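Local coordinates for putative capsular polysaccharide biosynthesis protein (Streptococcus pneumoniae serotype 4, PDB 6EWJ) that probably acts as a pyridoxal phosphate-dependent sugar aminotransferase, transferring an amino group during teichoic acid biosynthesis, at residues A[128-133]-A[156-161]; A[146-151]-A[168-173]; A[67-72]-A[94-99]. All coordinates share one frame; numbering follows the deposited sequence.

Contact 1 of 3, residues A[128-133]-A[156-161]; sequences KTKVII and DFFTAS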
loop_
_atom_site.group_PDB
_atom_site.type_symbol
_atom_site.label_atom_id
_atom_site.label_comp_id
_atom_site.label_asym_id
_atom_site.label_seq_id
_atom_site.Cartn_x
_atom_site.Cartn_y
_atom_site.Cartn_z
ATOM N N LYS A 128 -30.493 0.929 -1.753
ATOM C CA LYS A 128 -29.116 0.425 -1.828
ATOM C C LYS A 128 -28.014 1.353 -1.210
ATOM O O LYS A 128 -26.867 0.926 -1.071
ATOM C CB LYS A 128 -28.759 0.141 -3.298
ATOM C CG LYS A 128 -29.757 -0.724 -4.086
ATOM C CD LYS A 128 -29.199 -1.068 -5.457
ATOM C CE LYS A 128 -29.764 -2.369 -5.997
ATOM N NZ LYS A 128 -29.495 -2.508 -7.459
ATOM N N THR A 129 -28.345 2.614 -0.908
ATOM C CA THR A 129 -27.347 3.571 -0.462
ATOM C C THR A 129 -26.847 3.153 0.912
ATOM O O THR A 129 -27.651 2.978 1.842
ATOM C CB THR A 129 -27.874 5.020 -0.382
ATOM O OG1 THR A 129 -28.611 5.345 -1.559
ATOM C CG2 THR A 129 -26.695 6.005 -0.257
ATOM N N LYS A 130 -25.527 2.950 1.011
ATOM C CA LYS A 130 -24.852 2.646 2.277
ATOM C C LYS A 130 -23.994 3.763 2.845
ATOM O O LYS A 130 -23.839 3.866 4.082
ATOM C CB LYS A 130 -23.952 1.409 2.142
ATOM C CG LYS A 130 -24.643 0.121 1.743
ATOM C CD LYS A 130 -25.848 -0.218 2.604
ATOM C CE LYS A 130 -26.358 -1.611 2.280
ATOM N NZ LYS A 130 -27.473 -1.955 3.162
ATOM N N VAL A 131 -23.403 4.579 1.980
ATOM C CA VAL A 131 -22.383 5.537 2.392
ATOM C C VAL A 131 -22.507 6.805 1.572
ATOM O O VAL A 131 -22.840 6.759 0.375
ATOM C CB VAL A 131 -20.957 4.974 2.219
ATOM C CG1 VAL A 131 -19.895 6.045 2.399
ATOM C CG2 VAL A 131 -20.694 3.852 3.204
ATOM N N ILE A 132 -22.253 7.931 2.219
ATOM C CA ILE A 132 -22.086 9.201 1.558
ATOM C C ILE A 132 -20.655 9.638 1.851
ATOM O O ILE A 132 -20.215 9.611 3.021
ATOM C CB ILE A 132 -23.076 10.266 2.066
ATOM C CG1 ILE A 132 -24.499 9.836 1.767
ATOM C CG2 ILE A 132 -22.800 11.614 1.386
ATOM C CD1 ILE A 132 -25.575 10.583 2.517
ATOM N N ILE A 133 -19.944 10.057 0.799
ATOM C CA ILE A 133 -18.585 10.611 0.914
ATOM C C ILE A 133 -18.522 12.116 0.512
ATOM O O ILE A 133 -18.200 12.433 -0.638
ATOM C CB ILE A 133 -17.531 9.785 0.079
ATOM C CG1 ILE A 133 -17.668 8.276 0.348
ATOM C CG2 ILE A 133 -16.094 10.257 0.402
ATOM C CD1 ILE A 133 -16.686 7.384 -0.436
ATOM N N ASP A 156 -35.698 5.261 6.707
ATOM C CA ASP A 156 -36.568 4.146 6.286
ATOM C C ASP A 156 -36.190 3.480 4.948
ATOM O O ASP A 156 -36.627 2.354 4.689
ATOM C CB ASP A 156 -38.036 4.579 6.252
ATOM C CG ASP A 156 -38.581 4.945 7.628
ATOM O OD1 ASP A 156 -37.931 4.642 8.656
ATOM O OD2 ASP A 156 -39.685 5.543 7.680
ATOM N N PHE A 157 -35.401 4.158 4.109
ATOM C CA PHE A 157 -34.822 3.527 2.912
ATOM C C PHE A 157 -33.717 2.512 3.266
ATOM O O PHE A 157 -33.394 1.656 2.454
ATOM C CB PHE A 157 -34.237 4.577 1.951
ATOM C CG PHE A 157 -35.257 5.273 1.086
ATOM C CD1 PHE A 157 -36.270 6.047 1.646
ATOM C CD2 PHE A 157 -35.187 5.182 -0.311
ATOM C CE1 PHE A 157 -37.207 6.688 0.833
ATOM C CE2 PHE A 157 -36.101 5.835 -1.123
ATOM C CZ PHE A 157 -37.111 6.586 -0.552
ATOM N N PHE A 158 -33.126 2.613 4.454
ATOM C CA PHE A 158 -31.945 1.819 4.789
ATOM C C PHE A 158 -32.290 0.402 5.216
ATOM O O PHE A 158 -33.220 0.192 5.975
ATOM C CB PHE A 158 -31.155 2.495 5.908
ATOM C CG PHE A 158 -29.793 1.932 6.096
ATOM C CD1 PHE A 158 -28.757 2.300 5.235
ATOM C CD2 PHE A 158 -29.523 1.035 7.128
ATOM C CE1 PHE A 158 -27.487 1.786 5.401
ATOM C CE2 PHE A 158 -28.246 0.525 7.294
ATOM C CZ PHE A 158 -27.232 0.901 6.434
ATOM N N THR A 159 -31.501 -0.558 4.743
ATOM C CA THR A 159 -31.608 -1.947 5.170
ATOM C C THR A 159 -30.190 -2.426 5.402
ATOM O O THR A 159 -29.451 -2.652 4.450
ATOM C CB THR A 159 -32.324 -2.834 4.138
ATOM O OG1 THR A 159 -33.720 -2.509 4.119
ATOM C CG2 THR A 159 -32.175 -4.331 4.475
ATOM N N ALA A 160 -29.824 -2.571 6.669
ATOM C CA ALA A 160 -28.504 -3.047 7.039
ATOM C C ALA A 160 -28.211 -4.435 6.419
ATOM O O ALA A 160 -29.099 -5.271 6.345
ATOM C CB ALA A 160 -28.384 -3.090 8.555
ATOM N N SER A 161 -26.973 -4.664 5.962
ATOM C CA SER A 161 -26.534 -6.010 5.530
ATOM C C SER A 161 -25.088 -6.315 5.930
ATOM O O SER A 161 -24.375 -6.990 5.215
ATOM C CB SER A 161 -26.728 -6.173 4.019
ATOM O OG SER A 161 -25.920 -5.268 3.301
HETATM O O HOH W 1 -29.473 0.383 2.654
#

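Contact 2 of 3, residues A[146-151]-A[168-173]; sequences RLFQVV and FNRIVI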
loop_
_atom_site.group_PDB
_atom_site.type_symbol
_atom_site.label_atom_id
_atom_site.label_comp_id
_atom_site.label_asym_id
_atom_site.label_seq_id
_atom_site.Cartn_x
_atom_site.Cartn_y
_atom_site.Cartn_z
ATOM N N ARG A 146 -26.745 19.643 7.844
ATOM C CA ARG A 146 -27.646 19.261 6.759
ATOM C C ARG A 146 -27.444 17.798 6.335
ATOM O O ARG A 146 -28.400 17.037 6.213
ATOM C CB ARG A 146 -27.452 20.167 5.560
ATOM C CG ARG A 146 -28.396 19.885 4.404
ATOM C CD ARG A 146 -29.876 20.039 4.796
ATOM N NE ARG A 146 -30.753 19.501 3.754
ATOM C CZ ARG A 146 -31.072 20.111 2.617
ATOM N NH1 ARG A 146 -30.593 21.309 2.314
ATOM N NH2 ARG A 146 -31.877 19.488 1.756
ATOM N N LEU A 147 -26.200 17.398 6.156
ATOM C CA LEU A 147 -25.907 15.970 5.815
ATOM C C LEU A 147 -26.533 14.971 6.797
ATOM O O LEU A 147 -27.196 14.039 6.378
ATOM C CB LEU A 147 -24.403 15.744 5.734
ATOM C CG LEU A 147 -23.783 16.241 4.446
ATOM C CD1 LEU A 147 -22.275 16.507 4.566
ATOM C CD2 LEU A 147 -24.060 15.171 3.364
ATOM N N PHE A 148 -26.349 15.198 8.109
ATOM C CA PHE A 148 -26.951 14.296 9.123
ATOM C C PHE A 148 -28.495 14.335 9.128
ATOM O O PHE A 148 -29.137 13.321 9.385
ATOM C CB PHE A 148 -26.372 14.545 10.534
ATOM C CG PHE A 148 -25.034 13.871 10.758
ATOM C CD1 PHE A 148 -24.961 12.487 10.902
ATOM C CD2 PHE A 148 -23.850 14.604 10.801
ATOM C CE1 PHE A 148 -23.731 11.847 11.071
ATOM C CE2 PHE A 148 -22.629 13.973 11.020
ATOM C CZ PHE A 148 -22.565 12.584 11.124
ATOM N N GLN A 149 -29.061 15.495 8.813
ATOM C CA GLN A 149 -30.541 15.646 8.645
ATOM C C GLN A 149 -31.050 14.804 7.471
ATOM O O GLN A 149 -32.050 14.115 7.596
ATOM C CB GLN A 149 -30.905 17.122 8.423
ATOM C CG GLN A 149 -30.726 17.996 9.659
ATOM C CD GLN A 149 -30.850 19.512 9.388
ATOM O OE1 GLN A 149 -30.971 19.955 8.251
ATOM N NE2 GLN A 149 -30.791 20.309 10.452
ATOM N N VAL A 150 -30.299 14.806 6.358
ATOM C CA VAL A 150 -30.646 13.987 5.171
ATOM C C VAL A 150 -30.683 12.491 5.480
ATOM O O VAL A 150 -31.682 11.829 5.192
ATOM C CB VAL A 150 -29.693 14.224 3.989
ATOM C CG1 VAL A 150 -29.911 13.186 2.901
ATOM C CG2 VAL A 150 -29.860 15.631 3.431
ATOM N N VAL A 151 -29.616 11.963 6.084
ATOM C CA VAL A 151 -29.554 10.509 6.360
ATOM C C VAL A 151 -30.636 10.066 7.350
ATOM O O VAL A 151 -31.222 8.990 7.206
ATOM C CB VAL A 151 -28.165 10.019 6.817
ATOM C CG1 VAL A 151 -27.109 10.348 5.764
ATOM C CG2 VAL A 151 -27.778 10.584 8.171
ATOM N N PHE A 168 -25.087 1.219 13.058
ATOM C CA PHE A 168 -25.583 2.534 12.650
ATOM C C PHE A 168 -27.081 2.576 12.380
ATOM O O PHE A 168 -27.806 3.441 12.870
ATOM C CB PHE A 168 -24.712 3.001 11.455
ATOM C CG PHE A 168 -23.384 3.542 11.868
ATOM C CD1 PHE A 168 -22.267 2.716 11.928
ATOM C CD2 PHE A 168 -23.249 4.865 12.265
ATOM C CE1 PHE A 168 -21.049 3.221 12.324
ATOM C CE2 PHE A 168 -22.030 5.376 12.659
ATOM C CZ PHE A 168 -20.925 4.546 12.684
ATOM N N ASN A 169 -27.525 1.610 11.613
ATOM C CA ASN A 169 -28.849 1.532 11.076
ATOM C C ASN A 169 -29.366 2.686 10.189
ATOM O O ASN A 169 -30.569 2.929 10.080
ATOM C CB ASN A 169 -29.909 1.080 12.093
ATOM C CG ASN A 169 -30.837 0.029 11.488
ATOM O OD1 ASN A 169 -31.998 0.296 11.161
ATOM N ND2 ASN A 169 -30.279 -1.159 11.241
ATOM N N ARG A 170 -28.418 3.326 9.525
ATOM C CA ARG A 170 -28.667 4.391 8.591
ATOM C C ARG A 170 -27.471 4.473 7.628
ATOM O O ARG A 170 -26.471 3.749 7.792
ATOM C CB ARG A 170 -28.850 5.712 9.353
ATOM C CG ARG A 170 -27.725 6.078 10.335
ATOM C CD ARG A 170 -27.720 7.590 10.609
ATOM N NE ARG A 170 -26.724 7.997 11.614
ATOM C CZ ARG A 170 -25.437 8.240 11.370
ATOM N NH1 ARG A 170 -24.925 8.085 10.153
ATOM N NH2 ARG A 170 -24.637 8.623 12.357
ATOM N N ILE A 171 -27.564 5.373 6.659
ATOM C CA ILE A 171 -26.436 5.707 5.785
ATOM C C ILE A 171 -25.287 6.219 6.645
ATOM O O ILE A 171 -25.491 7.053 7.517
ATOM C CB ILE A 171 -26.830 6.762 4.721
ATOM C CG1 ILE A 171 -27.814 6.160 3.713
ATOM C CG2 ILE A 171 -25.606 7.245 3.943
ATOM C CD1 ILE A 171 -28.594 7.159 2.892
ATOM N N VAL A 172 -24.082 5.724 6.379
ATOM C CA VAL A 172 -22.893 6.125 7.116
ATOM C C VAL A 172 -22.243 7.262 6.337
ATOM O O VAL A 172 -22.112 7.181 5.076
ATOM C CB VAL A 172 -21.940 4.918 7.344
ATOM C CG1 VAL A 172 -20.611 5.374 7.948
ATOM C CG2 VAL A 172 -22.592 3.868 8.244
ATOM N N ILE A 173 -21.809 8.312 7.054
ATOM C CA ILE A 173 -21.194 9.450 6.412
ATOM C C ILE A 173 -19.723 9.424 6.638
ATOM O O ILE A 173 -19.296 9.499 7.771
ATOM C CB ILE A 173 -21.781 10.797 6.875
ATOM C CG1 ILE A 173 -23.291 10.809 6.635
ATOM C CG2 ILE A 173 -21.117 11.925 6.099
ATOM C CD1 ILE A 173 -23.986 12.064 7.107
HETATM O O HOH W 2 -29.984 6.289 6.385
#

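Contact 3 of 3, residues A[67-72]-A[94-99]; sequences ALELIL and CSVITH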
loop_
_atom_site.group_PDB
_atom_site.type_symbol
_atom_site.label_atom_id
_atom_site.label_comp_id
_atom_site.label_asym_id
_atom_site.label_seq_id
_atom_site.Cartn_x
_atom_site.Cartn_y
_atom_site.Cartn_z
ATOM N N ALA A 67 -6.964 4.376 3.341
ATOM C CA ALA A 67 -7.841 4.592 4.470
ATOM C C ALA A 67 -9.292 4.581 4.071
ATOM O O ALA A 67 -10.125 3.922 4.701
ATOM C CB ALA A 67 -7.500 5.911 5.175
ATOM N N LEU A 68 -9.623 5.331 3.008
ATOM C CA LEU A 68 -11.009 5.385 2.533
ATOM C C LEU A 68 -11.483 4.000 2.062
ATOM O O LEU A 68 -12.564 3.520 2.441
ATOM C CB LEU A 68 -11.154 6.416 1.417
ATOM C CG LEU A 68 -12.529 6.973 1.060
ATOM C CD1 LEU A 68 -13.311 7.513 2.260
ATOM C CD2 LEU A 68 -12.377 8.050 -0.027
ATOM N N GLU A 69 -10.672 3.314 1.278
ATOM C CA GLU A 69 -11.004 1.920 0.944
ATOM C C GLU A 69 -11.267 1.060 2.169
ATOM O O GLU A 69 -12.230 0.251 2.176
ATOM C CB GLU A 69 -9.942 1.248 0.022
ATOM C CG GLU A 69 -10.457 -0.032 -0.597
ATOM C CD GLU A 69 -9.663 -0.529 -1.824
ATOM O OE1 GLU A 69 -9.016 0.283 -2.530
ATOM O OE2 GLU A 69 -9.715 -1.743 -2.129
ATOM N N LEU A 70 -10.362 1.109 3.156
ATOM C CA LEU A 70 -10.530 0.238 4.335
ATOM C C LEU A 70 -11.788 0.544 5.110
ATOM O O LEU A 70 -12.436 -0.366 5.603
ATOM C CB LEU A 70 -9.310 0.226 5.242
ATOM C CG LEU A 70 -8.075 -0.515 4.670
ATOM C CD1 LEU A 70 -7.084 -0.745 5.797
ATOM C CD2 LEU A 70 -8.396 -1.824 3.960
ATOM N N ILE A 71 -12.146 1.818 5.198
ATOM C CA ILE A 71 -13.417 2.194 5.821
ATOM C C ILE A 71 -14.581 1.458 5.121
ATOM O O ILE A 71 -15.422 0.826 5.765
ATOM C CB ILE A 71 -13.625 3.731 5.794
ATOM C CG1 ILE A 71 -12.592 4.405 6.712
ATOM C CG2 ILE A 71 -15.048 4.083 6.217
ATOM C CD1 ILE A 71 -12.482 5.906 6.560
ATOM N N LEU A 72 -14.589 1.544 3.783
ATOM C CA LEU A 72 -15.582 0.833 3.026
ATOM C C LEU A 72 -15.537 -0.650 3.263
ATOM O O LEU A 72 -16.583 -1.281 3.367
ATOM C CB LEU A 72 -15.458 1.137 1.532
ATOM C CG LEU A 72 -15.668 2.572 1.083
ATOM C CD1 LEU A 72 -15.619 2.597 -0.444
ATOM C CD2 LEU A 72 -16.969 3.154 1.599
ATOM N N CYS A 94 -13.736 8.337 -5.434
ATOM C CA CYS A 94 -14.655 7.496 -6.161
ATOM C C CYS A 94 -14.119 6.130 -6.536
ATOM O O CYS A 94 -14.865 5.133 -6.525
ATOM C CB CYS A 94 -15.099 8.243 -7.414
ATOM S SG CYS A 94 -16.574 7.511 -8.200
ATOM N N SER A 95 -12.846 6.081 -6.917
ATOM C CA SER A 95 -12.225 4.842 -7.357
ATOM C C SER A 95 -12.324 3.732 -6.321
ATOM O O SER A 95 -12.526 2.575 -6.671
ATOM C CB SER A 95 -10.749 5.058 -7.672
ATOM O OG SER A 95 -10.040 5.484 -6.543
ATOM N N VAL A 96 -12.252 4.088 -5.057
ATOM C CA VAL A 96 -12.357 3.072 -3.993
ATOM C C VAL A 96 -13.715 2.379 -3.953
ATOM O O VAL A 96 -13.817 1.252 -3.495
ATOM C CB VAL A 96 -12.005 3.660 -2.590
ATOM C CG1 VAL A 96 -10.571 4.229 -2.553
ATOM C CG2 VAL A 96 -12.994 4.683 -2.141
ATOM N N ILE A 97 -14.761 3.077 -4.408
ATOM C CA ILE A 97 -16.100 2.517 -4.490
ATOM C C ILE A 97 -16.069 1.374 -5.471
ATOM O O ILE A 97 -16.589 0.265 -5.195
ATOM C CB ILE A 97 -17.125 3.555 -4.942
ATOM C CG1 ILE A 97 -17.147 4.752 -3.958
ATOM C CG2 ILE A 97 -18.503 2.913 -5.046
ATOM C CD1 ILE A 97 -17.832 5.978 -4.490
ATOM N N THR A 98 -15.401 1.596 -6.600
ATOM C CA THR A 98 -15.327 0.546 -7.623
ATOM C C THR A 98 -14.424 -0.582 -7.123
ATOM O O THR A 98 -14.668 -1.757 -7.446
ATOM C CB THR A 98 -14.867 1.066 -8.995
ATOM O OG1 THR A 98 -13.511 1.497 -8.926
ATOM C CG2 THR A 98 -15.744 2.241 -9.454
ATOM N N HIS A 99 -13.408 -0.256 -6.329
ATOM C CA HIS A 99 -12.527 -1.283 -5.785
ATOM C C HIS A 99 -13.232 -2.334 -4.967
ATOM O O HIS A 99 -12.912 -3.533 -5.084
ATOM C CB HIS A 99 -11.409 -0.707 -4.946
ATOM C CG HIS A 99 -10.439 0.119 -5.723
ATOM N ND1 HIS A 99 -9.379 0.763 -5.126
ATOM C CD2 HIS A 99 -10.362 0.407 -7.048
ATOM C CE1 HIS A 99 -8.699 1.431 -6.037
ATOM N NE2 HIS A 99 -9.304 1.265 -7.211
#

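Contact 1 of 3, residues A[128-133]-A[156-161]
Lys130 and Phe158 form the dense part of this contact, where the aliphatic arm of a strand residue crosses an aromatic ring from the facing loop at about a right angle. The Phe158 ring reaches back to the strand because its CG is anti to the backbone N (chi1 -167°). Phe158 CD1 lies 3.6 Å from Thr129 O, which sits at the ring edge close to the plane, and Phe158 CE1 is 3.8 Å from Lys130 CD. The lysine chain bends at chi2 and then runs straight, so that Lys130 NZ ends 4.7 Å from the centroid of the Phe158 ring, 26° off the normal: an off-centre cation-pi contact.

Residues 156-161 belong to the beta-alpha-beta crossover from strand 129-132 to its parallel neighbour 172-177, in the central sheet of what is probably the large domain, as in fold type I PLP enzymes.

The lysine tip is close-set too. Lys130 NZ lies 2.5 Å from Thr159 O, but at an angle too poor for a hydrogen bond. A water does the joining, accepting from Lys130 NZ and from Thr159 N, each at 3.1 Å, and donating to Thr129 O over 3.3 Å. Lys130 NZ also makes a weak hydrogen bond to Gln165 OE1. The exposed side is looser: Ser161 OG comes no nearer than 3.7 Å to Lys130 NZ, and the Thr159 side chain makes no close contact with 128-133.

Contact 2 of 3, residues A[146-151]-A[168-173]
Arg170 NH1 is the best-held polar atom here, gripped by two acceptors, Ile171 O and Asp195 OD2. Arg170 NH1 donates to the O of the next residue, Ile171, at 2.9 Å, almost in the guanidinium plane, and forms a salt bridge with Asp195. The same carboxylate oxygen accepts the backbone N of Ile173, so Asp195 ties the arginine to the start of strand 172-177.

Held in this way, the guanidinium has a rim atom of Phe148 over one face and one of Phe168 over the other. The Phe148 ring stands 85° from the guanidinium plane, with Phe148 CE1 3.6 Å from Arg170 NH2.

Phe148 offers one ring face to Ile173: Ile173 CD1 is 4.0 Å from the Phe148 centroid, 15° off the normal, a CH-pi contact. Ile173 CD1 also lies 3.9 Å from Leu147 CB. One helical turn on, Val151 CG1 packs on Ile171 CB at 3.7 Å and on Ile173 CD1, while Val151 CG2 crosses obliquely against Arg170 CD at 3.9 Å.

Where the backbones come closest, a water donates to Val151 O and accepts from Ile171 N over 2.6 Å. With no direct hydrogen bond between the segments, the helix holds to the strand and the loop before it mainly by apolar packing, and the arginine charge is probably balanced largely by Asp195.

Contact 3 of 3, residues A[67-72]-A[94-99]
Glu69 leaves its helix with CG anti to the backbone N and continues extended, carrying its carboxylate across to the neighbouring helix. Glu69 CB rests on Val96 CG1 at 4.0 Å, still within the apolar layer. Glu69 CD comes 3.6 Å from His99 ND1, and the two oxygens then divide their work. Glu69 OE1 accepts a nearly straight hydrogen bond from His99 ND1 (2.7 Å, 164°); it lies in the plane of the imidazole, whereas the N-H meets it from above the carboxylate plane. The two planes are 60° apart. Glu69 OE2 passes 3.4 Å from His99 CB and makes a salt bridge with Arg73 on the same helix.

The far nitrogen of the imidazole, NE2, is hydrogen-bonded to Pro260 O of the second subunit, and the ring stacks with Tyr262 of that subunit. With both ring nitrogens facing acceptors, one of them a carboxylate, the histidine may well be protonated.

Beside this polar bridge Val96 packs between the two helices. Val96 CG2 meets Leu72 CD1 at 3.8 Å and Leu68 CG at 4.0 Å, touching leucines one turn apart. The axes of the two short helical segments approach to 9.1 Å and cross at -42°.

The Val96 side chain also comes within about 4 Å of that of Thr65, which with Ala64 binds pyridoxal 5'-phosphate, absent from this chain. Helices 64-74 and 92-99 probably belong to the large domain of a fold type I (aspartate aminotransferase-like) enzyme, as expected for the DegT/DnrJ/EryC1 family, whose cofactor pocket lies near the dimer interface.

In the fold
Contact 3 closes first along the chain; contacts 1 and 2 then interleave, their segments following in the order 128-133, 146-151, 156-161 and 168-173. The centres of contacts 1 and 2 lie about 9 Å apart; they meet in the sheet, where Ile132 N to Val172 O and Lys130 O to Val172 N are probable hydrogen bonds, and through Phe158 on Asn169 and Arg170. Contact 3 lies about 16 Å from contact 1 and 18 Å from contact 2, centre to centre; it touches contact 1 through Leu72 packing on Val131. Contact 3 thus sits by the cofactor site and subunit interface, while contacts 1 and 2 together close one crossover, from strand 129-132 to 172-177.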